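Local coordinates for protein R.MvaI (Kocuria varians, PDB 2OA9) that is a monomeric restriction endonuclease that recognizes its DNA target asymmetrically and probably cleaves it with the help of bound metal ions, at residues L70-K75 / F232-E237; V209-G214 / H228-R233; S129-L134 / S147-F152. One frame throughout, in Å; residues are numbered along the deposited sequence.

Overall arrangement
Contacts 1 and 2 lie in one antiparallel sheet, their centres about 10 Å apart. They share F232 and R233, because strand 225-235 runs between strand 69-74 on one side and strand 207-215 on the other. Contact 3 belongs to a separate three-stranded antiparallel sheet; its centre is about 18 Å from that of contact 1 and about 15 Å from that of contact 2. W150 joins the two sheets, packing on T230, F232 and V209 while its NE1 bonds to K75 O. Along the chain, contact 3 closes before contact 2 opens. The segments of contact 1 are 157 residues apart and enclose contact 3, so contact 1 ties together distant parts of this single-chain enzyme.

Contact 1: residues L70-K75 / F232-E237; sequences LTLFTK and FRINME. With CD (cadmium ion), chain E.
F73 and F232 stack their rings in an offset arrangement, centroids 4.8 Å apart and planes 21° from parallel. CE1 and CZ of F73 lie over one face of the F232 ring, toward its rim, with F73 CE1 3.5 Å from F232 CD1. One face of the F73 ring is met by F232 CB in a CH-pi contact. At the edge of the F232 ring, near its plane, sits K75 O, which also accepts a hydrogen bond from W150 NE1; the W150 ring meets F232 edge-to-face. An alanine at F232 would keep the CB over F73 but lose the stack, and would probably open a gap between F73 and W150, leaving both without their aromatic partner. Helix 152-162 also packs on F73, through L155 and L159.

The backbones are antiparallel strands, 69-74 forming the border of a five-stranded sheet. L70 and I234 make a hydrogen-bonded pair, with L70 N to I234 O at 2.8 Å and I234 N to L70 O at 2.9 Å. Further along, F232 O accepts from L72 N at 2.8 Å while F232 N gives to F73 O at 3.0 Å.

T71 and R233 face each other as a non-hydrogen-bonded pair. The bend in the arginine chain at chi3 (89°) brings NE beside the hydroxyl, and R233 NE makes a weak bond of 3.2 Å to T71 OG1. A water in the guanidinium plane links the same hydroxyl to R233 NH2, while NH1 is held by D210. L72 CD1 rests 4.1 Å from I234 CG2. Past N235, whose OD1 caps K238 N, M236 packs on E58, a calcium ligand in another structure of this protein, and both carboxylate oxygens of E237 grip a cadmium ion shared with H62.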
loop_
_atom_site.group_PDB
_atom_site.type_symbol
_atom_site.label_atom_id
_atom_site.label_comp_id
_atom_site.label_asym_id
_atom_site.label_seq_id
_atom_site.Cartn_x
_atom_site.Cartn_y
_atom_site.Cartn_z
ATOM N N LEU A 70 0.977 -4.029 2.409
ATOM C CA LEU A 70 0.904 -2.585 2.556
ATOM C C LEU A 70 -0.359 -2.087 1.853
ATOM O O LEU A 70 -0.626 -2.444 0.709
ATOM C CB LEU A 70 2.149 -2.006 1.888
ATOM C CG LEU A 70 2.351 -0.503 1.922
ATOM C CD1 LEU A 70 2.711 -0.086 3.328
ATOM C CD2 LEU A 70 3.424 -0.099 0.905
ATOM N N THR A 71 -1.148 -1.250 2.524
ATOM C CA THR A 71 -2.168 -0.446 1.885
ATOM C C THR A 71 -1.581 0.886 1.475
ATOM O O THR A 71 -1.222 1.680 2.314
ATOM C CB THR A 71 -3.299 -0.229 2.867
ATOM O OG1 THR A 71 -3.861 -1.502 3.198
ATOM C CG2 THR A 71 -4.413 0.619 2.254
ATOM N N LEU A 72 -1.512 1.123 0.177
ATOM C CA LEU A 72 -0.965 2.367 -0.364
ATOM C C LEU A 72 -1.881 3.531 -0.042
ATOM O O LEU A 72 -1.426 4.579 0.379
ATOM C CB LEU A 72 -0.804 2.241 -1.874
ATOM C CG LEU A 72 0.208 1.160 -2.307
ATOM C CD1 LEU A 72 0.034 0.769 -3.766
ATOM C CD2 LEU A 72 1.619 1.616 -2.051
ATOM N N PHE A 73 -3.167 3.319 -0.255
ATOM C CA PHE A 73 -4.213 4.304 0.006
ATOM C C PHE A 73 -5.563 3.650 -0.145
ATOM O O PHE A 73 -5.680 2.549 -0.665
ATOM C CB PHE A 73 -4.081 5.519 -0.947
ATOM C CG PHE A 73 -4.180 5.177 -2.425
ATOM C CD1 PHE A 73 -5.383 5.075 -3.069
ATOM C CD2 PHE A 73 -3.031 4.952 -3.159
ATOM C CE1 PHE A 73 -5.465 4.787 -4.431
ATOM C CE2 PHE A 73 -3.101 4.607 -4.499
ATOM C CZ PHE A 73 -4.323 4.523 -5.143
ATOM N N THR A 74 -6.598 4.354 0.286
ATOM C CA THR A 74 -7.980 3.964 0.073
ATOM C C THR A 74 -8.650 5.064 -0.740
ATOM O O THR A 74 -8.359 6.274 -0.561
ATOM C CB THR A 74 -8.745 3.735 1.419
ATOM O OG1 THR A 74 -8.661 4.905 2.248
ATOM C CG2 THR A 74 -8.114 2.655 2.235
ATOM N N LYS A 75 -9.532 4.662 -1.649
ATOM C CA LYS A 75 -10.218 5.612 -2.509
ATOM C C LYS A 75 -11.368 4.943 -3.214
ATOM O O LYS A 75 -11.174 3.916 -3.893
ATOM C CB LYS A 75 -9.265 6.247 -3.536
ATOM C CG LYS A 75 -9.887 7.261 -4.527
ATOM C CD LYS A 75 -10.253 8.552 -3.833
ATOM C CE LYS A 75 -10.816 9.528 -4.839
ATOM N NZ LYS A 75 -12.200 9.151 -5.247
ATOM N N PHE A 232 -5.953 -0.055 -2.073
ATOM C CA PHE A 232 -5.014 -0.473 -3.092
ATOM C C PHE A 232 -3.820 -1.012 -2.365
ATOM O O PHE A 232 -3.191 -0.288 -1.599
ATOM C CB PHE A 232 -4.673 0.696 -4.036
ATOM C CG PHE A 232 -5.800 1.074 -4.942
ATOM C CD1 PHE A 232 -6.951 1.654 -4.466
ATOM C CD2 PHE A 232 -5.724 0.830 -6.293
ATOM C CE1 PHE A 232 -7.985 1.952 -5.313
ATOM C CE2 PHE A 232 -6.747 1.164 -7.158
ATOM C CZ PHE A 232 -7.885 1.715 -6.659
ATOM N N ARG A 233 -3.593 -2.318 -2.504
ATOM C CA ARG A 233 -2.677 -3.053 -1.631
ATOM C C ARG A 233 -1.619 -3.812 -2.403
ATOM O O ARG A 233 -1.846 -4.306 -3.477
ATOM C CB ARG A 233 -3.468 -4.033 -0.753
ATOM C CG ARG A 233 -4.600 -3.377 0.008
ATOM C CD ARG A 233 -5.397 -4.272 0.904
ATOM N NE ARG A 233 -4.820 -4.342 2.218
ATOM C CZ ARG A 233 -5.273 -5.173 3.140
ATOM N NH1 ARG A 233 -6.313 -5.945 2.850
ATOM N NH2 ARG A 233 -4.688 -5.249 4.326
ATOM N N ILE A 234 -0.453 -3.923 -1.798
ATOM C CA ILE A 234 0.697 -4.568 -2.412
ATOM C C ILE A 234 1.567 -5.189 -1.317
ATOM O O ILE A 234 1.733 -4.606 -0.246
ATOM C CB ILE A 234 1.531 -3.544 -3.272
ATOM C CG1 ILE A 234 2.606 -4.260 -4.077
ATOM C CG2 ILE A 234 2.147 -2.441 -2.401
ATOM C CD1 ILE A 234 3.382 -3.339 -5.034
ATOM N N ASN A 235 2.123 -6.352 -1.613
ATOM C CA ASN A 235 3.140 -6.955 -0.740
ATOM C C ASN A 235 4.332 -6.040 -0.675
ATOM O O ASN A 235 4.762 -5.451 -1.679
ATOM C CB ASN A 235 3.511 -8.311 -1.279
ATOM C CG ASN A 235 4.660 -8.936 -0.547
ATOM O OD1 ASN A 235 5.809 -8.636 -0.758
ATOM N ND2 ASN A 235 4.310 -9.865 0.353
ATOM N N MET A 236 4.898 -5.875 0.508
ATOM C CA MET A 236 5.891 -4.833 0.709
ATOM C C MET A 236 7.174 -5.104 -0.067
ATOM O O MET A 236 7.822 -4.167 -0.570
ATOM C CB MET A 236 6.177 -4.621 2.184
ATOM C CG MET A 236 7.235 -3.618 2.472
ATOM S SD MET A 236 7.385 -3.265 4.250
ATOM C CE MET A 236 5.582 -3.160 4.529
ATOM N N GLU A 237 7.615 -6.360 -0.135
ATOM C CA GLU A 237 8.776 -6.663 -1.009
ATOM C C GLU A 237 8.464 -6.348 -2.429
ATOM O O GLU A 237 9.306 -5.824 -3.166
ATOM C CB GLU A 237 9.189 -8.149 -0.965
ATOM C CG GLU A 237 10.124 -8.540 0.133
ATOM C CD GLU A 237 11.569 -8.244 -0.179
ATOM O OE1 GLU A 237 11.911 -7.085 -0.238
ATOM O OE2 GLU A 237 12.367 -9.194 -0.295
HETATM CD CD CD E . 14.117 -7.860 -0.846
HETATM O O HOH W 1 -2.406 -3.361 4.886
#

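Contact 2: residues V209-G214 / H228-R233; sequences VDIRIG and HGTAFR. With CD (cadmium ion), chain L; CD (cadmium ion), chain F.
D210 and R233 cross obliquely, their carboxylate and guanidinium planes turned 50° from each other. R233 NH1 reaches D210 OD2 at 2.8 Å in a salt bridge: the oxygen lies at the edge of the guanidinium, near its plane, whereas the nitrogen stands 39° out of the carboxylate plane. The same carboxylate chelates a cadmium ion, with D210 OD1 and OD2 each 2.3 Å from the metal, so OD2 serves two partners at once. H103 and three waters complete this site, and one of those waters is held by R212 NE. D210 has CG anti to its backbone N (chi1 -168°), which places CG on the side of R233 and the cadmium ion.

The two segments belong to the beta hairpin of strands 207-215 and 225-235. D210 and A231 are its hydrogen-bonded pair here, with D210 N 2.8 Å from A231 O and A231 N bonded back to D210 O. On the face opposite D210, V209 and F232 lie side by side and point the same way, V209 CG2 coming 3.9 Å from F232 CE2. The T230 methyl touches two neighbours: T230 CG2 is tight against V209 CG1 at 3.4 Å and more relaxed against I211 CG1 at 4.0 Å. I211 runs alongside T230, while V209 lies across it.

Beyond T230 water takes over from direct bonds. One molecule links R212 N to T230 OG1, another R212 O to H228 N. H228 NE2 binds a second cadmium ion at 2.2 Å together with H226.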
loop_
_atom_site.group_PDB
_atom_site.type_symbol
_atom_site.label_atom_id
_atom_site.label_comp_id
_atom_site.label_asym_id
_atom_site.label_seq_id
_atom_site.Cartn_x
_atom_site.Cartn_y
_atom_site.Cartn_z
ATOM N N VAL A 209 -6.954 -4.697 -5.492
ATOM C CA VAL A 209 -7.978 -3.707 -5.159
ATOM C C VAL A 209 -8.946 -4.425 -4.210
ATOM O O VAL A 209 -9.675 -5.327 -4.624
ATOM C CB VAL A 209 -8.661 -3.256 -6.453
ATOM C CG1 VAL A 209 -9.756 -2.286 -6.183
ATOM C CG2 VAL A 209 -7.616 -2.630 -7.413
ATOM N N ASP A 210 -8.894 -4.054 -2.940
ATOM C CA ASP A 210 -9.665 -4.700 -1.865
ATOM C C ASP A 210 -10.938 -3.900 -1.593
ATOM O O ASP A 210 -10.903 -2.844 -0.966
ATOM C CB ASP A 210 -8.772 -4.757 -0.606
ATOM C CG ASP A 210 -9.283 -5.619 0.479
ATOM O OD1 ASP A 210 -10.472 -5.547 0.795
ATOM O OD2 ASP A 210 -8.518 -6.338 1.169
ATOM N N ILE A 211 -12.029 -4.369 -2.149
ATOM C CA ILE A 211 -13.349 -3.726 -1.985
ATOM C C ILE A 211 -13.917 -4.225 -0.680
ATOM O O ILE A 211 -14.067 -5.425 -0.486
ATOM C CB ILE A 211 -14.229 -4.093 -3.148
ATOM C CG1 ILE A 211 -13.590 -3.616 -4.445
ATOM C CG2 ILE A 211 -15.655 -3.543 -2.932
ATOM C CD1 ILE A 211 -14.314 -4.110 -5.694
ATOM N N ARG A 212 -14.258 -3.304 0.213
ATOM C CA ARG A 212 -14.785 -3.654 1.544
ATOM C C ARG A 212 -15.887 -2.672 1.856
ATOM O O ARG A 212 -15.710 -1.687 2.592
ATOM C CB ARG A 212 -13.654 -3.645 2.572
ATOM C CG ARG A 212 -14.006 -4.149 3.943
ATOM C CD ARG A 212 -13.008 -3.694 5.001
ATOM N NE ARG A 212 -12.217 -4.782 5.573
ATOM C CZ ARG A 212 -12.401 -5.327 6.785
ATOM N NH1 ARG A 212 -13.386 -4.959 7.602
ATOM N NH2 ARG A 212 -11.579 -6.285 7.179
ATOM N N ILE A 213 -17.042 -2.936 1.285
ATOM C CA ILE A 213 -18.183 -2.053 1.406
ATOM C C ILE A 213 -19.213 -2.714 2.334
ATOM O O ILE A 213 -19.836 -3.726 1.987
ATOM C CB ILE A 213 -18.838 -1.793 0.077
ATOM C CG1 ILE A 213 -17.824 -1.441 -0.987
ATOM C CG2 ILE A 213 -19.851 -0.653 0.238
ATOM C CD1 ILE A 213 -18.363 -1.378 -2.385
ATOM N N GLY A 214 -19.406 -2.117 3.483
ATOM C CA GLY A 214 -20.340 -2.635 4.447
ATOM C C GLY A 214 -21.609 -1.824 4.508
ATOM O O GLY A 214 -21.872 -0.955 3.695
ATOM N N HIS A 228 -14.907 2.624 4.156
ATOM C CA HIS A 228 -13.757 3.498 4.442
ATOM C C HIS A 228 -12.878 3.745 3.206
ATOM O O HIS A 228 -11.869 4.455 3.295
ATOM C CB HIS A 228 -12.968 2.973 5.664
ATOM C CG HIS A 228 -13.757 3.019 6.945
ATOM N ND1 HIS A 228 -13.867 1.946 7.806
ATOM C CD2 HIS A 228 -14.510 4.007 7.484
ATOM C CE1 HIS A 228 -14.645 2.274 8.823
ATOM N NE2 HIS A 228 -15.046 3.522 8.656
ATOM N N GLY A 229 -13.284 3.203 2.055
ATOM C CA GLY A 229 -12.577 3.394 0.805
ATOM C C GLY A 229 -11.983 2.078 0.349
ATOM O O GLY A 229 -11.398 1.343 1.105
ATOM N N THR A 230 -12.084 1.838 -0.933
ATOM C CA THR A 230 -11.449 0.680 -1.546
ATOM C C THR A 230 -9.925 0.787 -1.416
ATOM O O THR A 230 -9.351 1.829 -1.714
ATOM C CB THR A 230 -11.867 0.650 -3.003
ATOM O OG1 THR A 230 -13.298 0.404 -3.020
ATOM C CG2 THR A 230 -11.208 -0.466 -3.771
ATOM N N ALA A 231 -9.290 -0.261 -0.949
ATOM C CA ALA A 231 -7.880 -0.184 -0.579
ATOM C C ALA A 231 -7.038 -0.752 -1.741
ATOM O O ALA A 231 -7.315 -1.830 -2.241
ATOM C CB ALA A 231 -7.615 -0.926 0.698
ATOM N N PHE A 232 -5.953 -0.055 -2.073
ATOM C CA PHE A 232 -5.014 -0.473 -3.092
ATOM C C PHE A 232 -3.820 -1.012 -2.365
ATOM O O PHE A 232 -3.191 -0.288 -1.599
ATOM C CB PHE A 232 -4.673 0.696 -4.036
ATOM C CG PHE A 232 -5.800 1.074 -4.942
ATOM C CD1 PHE A 232 -6.951 1.654 -4.466
ATOM C CD2 PHE A 232 -5.724 0.830 -6.293
ATOM C CE1 PHE A 232 -7.985 1.952 -5.313
ATOM C CE2 PHE A 232 -6.747 1.164 -7.158
ATOM C CZ PHE A 232 -7.885 1.715 -6.659
ATOM N N ARG A 233 -3.593 -2.318 -2.504
ATOM C CA ARG A 233 -2.677 -3.053 -1.631
ATOM C C ARG A 233 -1.619 -3.812 -2.403
ATOM O O ARG A 233 -1.846 -4.306 -3.477
ATOM C CB ARG A 233 -3.468 -4.033 -0.753
ATOM C CG ARG A 233 -4.600 -3.377 0.008
ATOM C CD ARG A 233 -5.397 -4.272 0.904
ATOM N NE ARG A 233 -4.820 -4.342 2.218
ATOM C CZ ARG A 233 -5.273 -5.173 3.140
ATOM N NH1 ARG A 233 -6.313 -5.945 2.850
ATOM N NH2 ARG A 233 -4.688 -5.249 4.326
HETATM CD CD CD L . -16.548 3.446 10.257
HETATM CD CD CD F . -10.227 -7.109 2.485
HETATM O O HOH W 2 -14.354 -0.482 -0.319
HETATM O O HOH W 3 -14.176 -0.093 4.081
HETATM O O HOH W 4 -9.601 -5.510 4.083
HETATM O O HOH W 5 -10.848 -8.550 0.710
HETATM O O HOH W 6 -8.974 -8.620 3.549
#

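Contact 3: residues S129-L134 / S147-F152; sequences SQVVRL and SVYWSF
V132 and W150 form a hydrogen-bonded pair of the antiparallel hairpin in the tightly packed part of this contact, with V132 N 2.9 Å from W150 O. V132 O accepts W150 N in return and also meets the indole edge in its plane, W150 CE3 being 3.3 Å away. V132 CG2 fills in against F152 CE2 at 3.9 Å. On the other face of the sheet V131 CG1 sits over the Y149 ring, 3.6 Å from Y149 CD1. Y149 has CG between its backbone N and carbonyl carbon (chi1 70°), which places CG beside V131.

At the margin, the exposed Q130 covers one face of F152, setting its CA over the centre of the ring, 3.7 Å above it. The glutamine bends at chi2 and crosses the phenylalanine side chain at about a right angle; its amide plane is inclined 53° to the ring, and NE2 makes a weak hydrogen bond to W127 O. F152 N bonds to Q130 O at 2.9 Å. Q130 and V131 both face D126 in a G1 beta bulge.

The far end is looser and wetter. R133 runs beside Y149 with its guanidinium plane 75° from the ring, and its charge is engaged elsewhere: NE in a salt bridge with D126, NH1 on N146 O. One water links R133 NH1 to S147 O, and another joins L134 O to V148 N, although L134 N still reaches V148 O directly at 2.9 Å.

S151 is the N-cap of helix 152-162, whose L155 touches V132 and W150. L134 and V148 pack on L87 of helix 83-91, while strand 119-126 pairs antiparallel with 131-138 as the third strand of the sheet, I123 meeting V132 and L134, and I125 meeting F152.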
loop_
_atom_site.group_PDB
_atom_site.type_symbol
_atom_site.label_atom_id
_atom_site.label_comp_id
_atom_site.label_asym_id
_atom_site.label_seq_id
_atom_site.Cartn_x
_atom_site.Cartn_y
_atom_site.Cartn_z
ATOM N N SER A 129 -8.645 5.940 -22.193
ATOM C CA SER A 129 -9.505 6.847 -21.447
ATOM C C SER A 129 -8.888 7.255 -20.102
ATOM O O SER A 129 -9.452 8.079 -19.405
ATOM C CB SER A 129 -10.890 6.228 -21.258
ATOM O OG SER A 129 -11.465 6.032 -22.551
ATOM N N GLN A 130 -7.732 6.695 -19.767
ATOM C CA GLN A 130 -7.068 6.967 -18.496
ATOM C C GLN A 130 -7.986 6.716 -17.325
ATOM O O GLN A 130 -8.118 7.553 -16.438
ATOM C CB GLN A 130 -6.558 8.414 -18.439
ATOM C CG GLN A 130 -5.740 8.842 -19.604
ATOM C CD GLN A 130 -4.296 8.934 -19.261
ATOM O OE1 GLN A 130 -3.792 10.022 -18.952
ATOM N NE2 GLN A 130 -3.606 7.796 -19.300
ATOM N N VAL A 131 -8.646 5.558 -17.331
ATOM C CA VAL A 131 -9.408 5.119 -16.159
ATOM C C VAL A 131 -9.110 3.643 -15.872
ATOM O O VAL A 131 -8.722 2.896 -16.732
ATOM C CB VAL A 131 -10.928 5.340 -16.301
ATOM C CG1 VAL A 131 -11.218 6.808 -16.700
ATOM C CG2 VAL A 131 -11.521 4.372 -17.296
ATOM N N VAL A 132 -9.310 3.267 -14.627
ATOM C CA VAL A 132 -9.188 1.896 -14.144
ATOM C C VAL A 132 -10.598 1.397 -13.894
ATOM O O VAL A 132 -11.302 1.952 -13.028
ATOM C CB VAL A 132 -8.358 1.883 -12.836
ATOM C CG1 VAL A 132 -8.311 0.521 -12.205
ATOM C CG2 VAL A 132 -6.968 2.433 -13.080
ATOM N N ARG A 133 -11.030 0.382 -14.636
ATOM C CA ARG A 133 -12.396 -0.111 -14.576
ATOM C C ARG A 133 -12.541 -1.376 -13.778
ATOM O O ARG A 133 -11.678 -2.273 -13.839
ATOM C CB ARG A 133 -12.923 -0.396 -15.982
ATOM C CG ARG A 133 -12.956 0.783 -16.871
ATOM C CD ARG A 133 -13.572 0.534 -18.232
ATOM N NE ARG A 133 -13.670 1.757 -19.041
ATOM C CZ ARG A 133 -14.666 2.643 -18.954
ATOM N NH1 ARG A 133 -15.690 2.466 -18.125
ATOM N NH2 ARG A 133 -14.641 3.741 -19.699
ATOM N N LEU A 134 -13.642 -1.443 -13.032
ATOM C CA LEU A 134 -14.113 -2.695 -12.436
ATOM C C LEU A 134 -15.053 -3.412 -13.390
ATOM O O LEU A 134 -16.152 -2.925 -13.653
ATOM C CB LEU A 134 -14.809 -2.411 -11.090
ATOM C CG LEU A 134 -15.355 -3.620 -10.325
ATOM C CD1 LEU A 134 -14.221 -4.466 -9.876
ATOM C CD2 LEU A 134 -16.145 -3.177 -9.170
ATOM N N SER A 147 -18.843 -0.151 -15.956
ATOM C CA SER A 147 -19.082 1.277 -15.754
ATOM C C SER A 147 -18.374 1.921 -14.594
ATOM O O SER A 147 -18.136 3.156 -14.627
ATOM C CB SER A 147 -20.585 1.551 -15.665
ATOM O OG SER A 147 -21.133 1.055 -14.454
ATOM N N VAL A 148 -18.034 1.143 -13.581
ATOM C CA VAL A 148 -17.430 1.662 -12.374
ATOM C C VAL A 148 -15.936 1.850 -12.613
ATOM O O VAL A 148 -15.259 0.939 -13.117
ATOM C CB VAL A 148 -17.711 0.719 -11.156
ATOM C CG1 VAL A 148 -16.952 1.203 -9.974
ATOM C CG2 VAL A 148 -19.227 0.641 -10.844
ATOM N N TYR A 149 -15.415 3.040 -12.293
ATOM C CA TYR A 149 -14.001 3.314 -12.559
ATOM C C TYR A 149 -13.416 4.325 -11.633
ATOM O O TYR A 149 -14.135 5.078 -10.988
ATOM C CB TYR A 149 -13.745 3.724 -14.035
ATOM C CG TYR A 149 -14.254 5.095 -14.476
ATOM C CD1 TYR A 149 -13.634 6.260 -14.066
ATOM C CD2 TYR A 149 -15.299 5.190 -15.371
ATOM C CE1 TYR A 149 -14.064 7.502 -14.520
ATOM C CE2 TYR A 149 -15.748 6.422 -15.831
ATOM C CZ TYR A 149 -15.132 7.569 -15.398
ATOM O OH TYR A 149 -15.652 8.763 -15.848
ATOM N N TRP A 150 -12.099 4.322 -11.594
ATOM C CA TRP A 150 -11.267 5.315 -10.909
ATOM C C TRP A 150 -10.506 6.038 -11.975
ATOM O O TRP A 150 -9.840 5.400 -12.788
ATOM C CB TRP A 150 -10.230 4.644 -9.969
ATOM C CG TRP A 150 -10.772 3.904 -8.802
ATOM C CD1 TRP A 150 -10.872 4.362 -7.521
ATOM C CD2 TRP A 150 -11.282 2.569 -8.786
ATOM N NE1 TRP A 150 -11.389 3.394 -6.700
ATOM C CE2 TRP A 150 -11.686 2.286 -7.457
ATOM C CE3 TRP A 150 -11.472 1.584 -9.761
ATOM C CZ2 TRP A 150 -12.251 1.064 -7.106
ATOM C CZ3 TRP A 150 -12.017 0.383 -9.409
ATOM C CH2 TRP A 150 -12.402 0.122 -8.083
ATOM N N SER A 151 -10.569 7.357 -12.027
ATOM C CA SER A 151 -9.731 8.057 -12.980
ATOM C C SER A 151 -8.257 8.006 -12.629
ATOM O O SER A 151 -7.895 7.937 -11.445
ATOM C CB SER A 151 -10.154 9.539 -13.060
ATOM O OG SER A 151 -9.961 10.188 -11.815
ATOM N N PHE A 152 -7.388 8.066 -13.629
ATOM C CA PHE A 152 -5.959 8.129 -13.351
ATOM C C PHE A 152 -5.637 9.357 -12.488
ATOM O O PHE A 152 -4.789 9.280 -11.621
ATOM C CB PHE A 152 -5.121 8.234 -14.638
ATOM C CG PHE A 152 -4.844 6.919 -15.371
ATOM C CD1 PHE A 152 -3.822 6.849 -16.311
ATOM C CD2 PHE A 152 -5.591 5.787 -15.138
ATOM C CE1 PHE A 152 -3.563 5.677 -16.999
ATOM C CE2 PHE A 152 -5.355 4.632 -15.839
ATOM C CZ PHE A 152 -4.337 4.558 -16.758
HETATM O O HOH W 7 -18.114 4.230 -17.578
HETATM O O HOH W 8 -18.598 -1.859 -13.268
#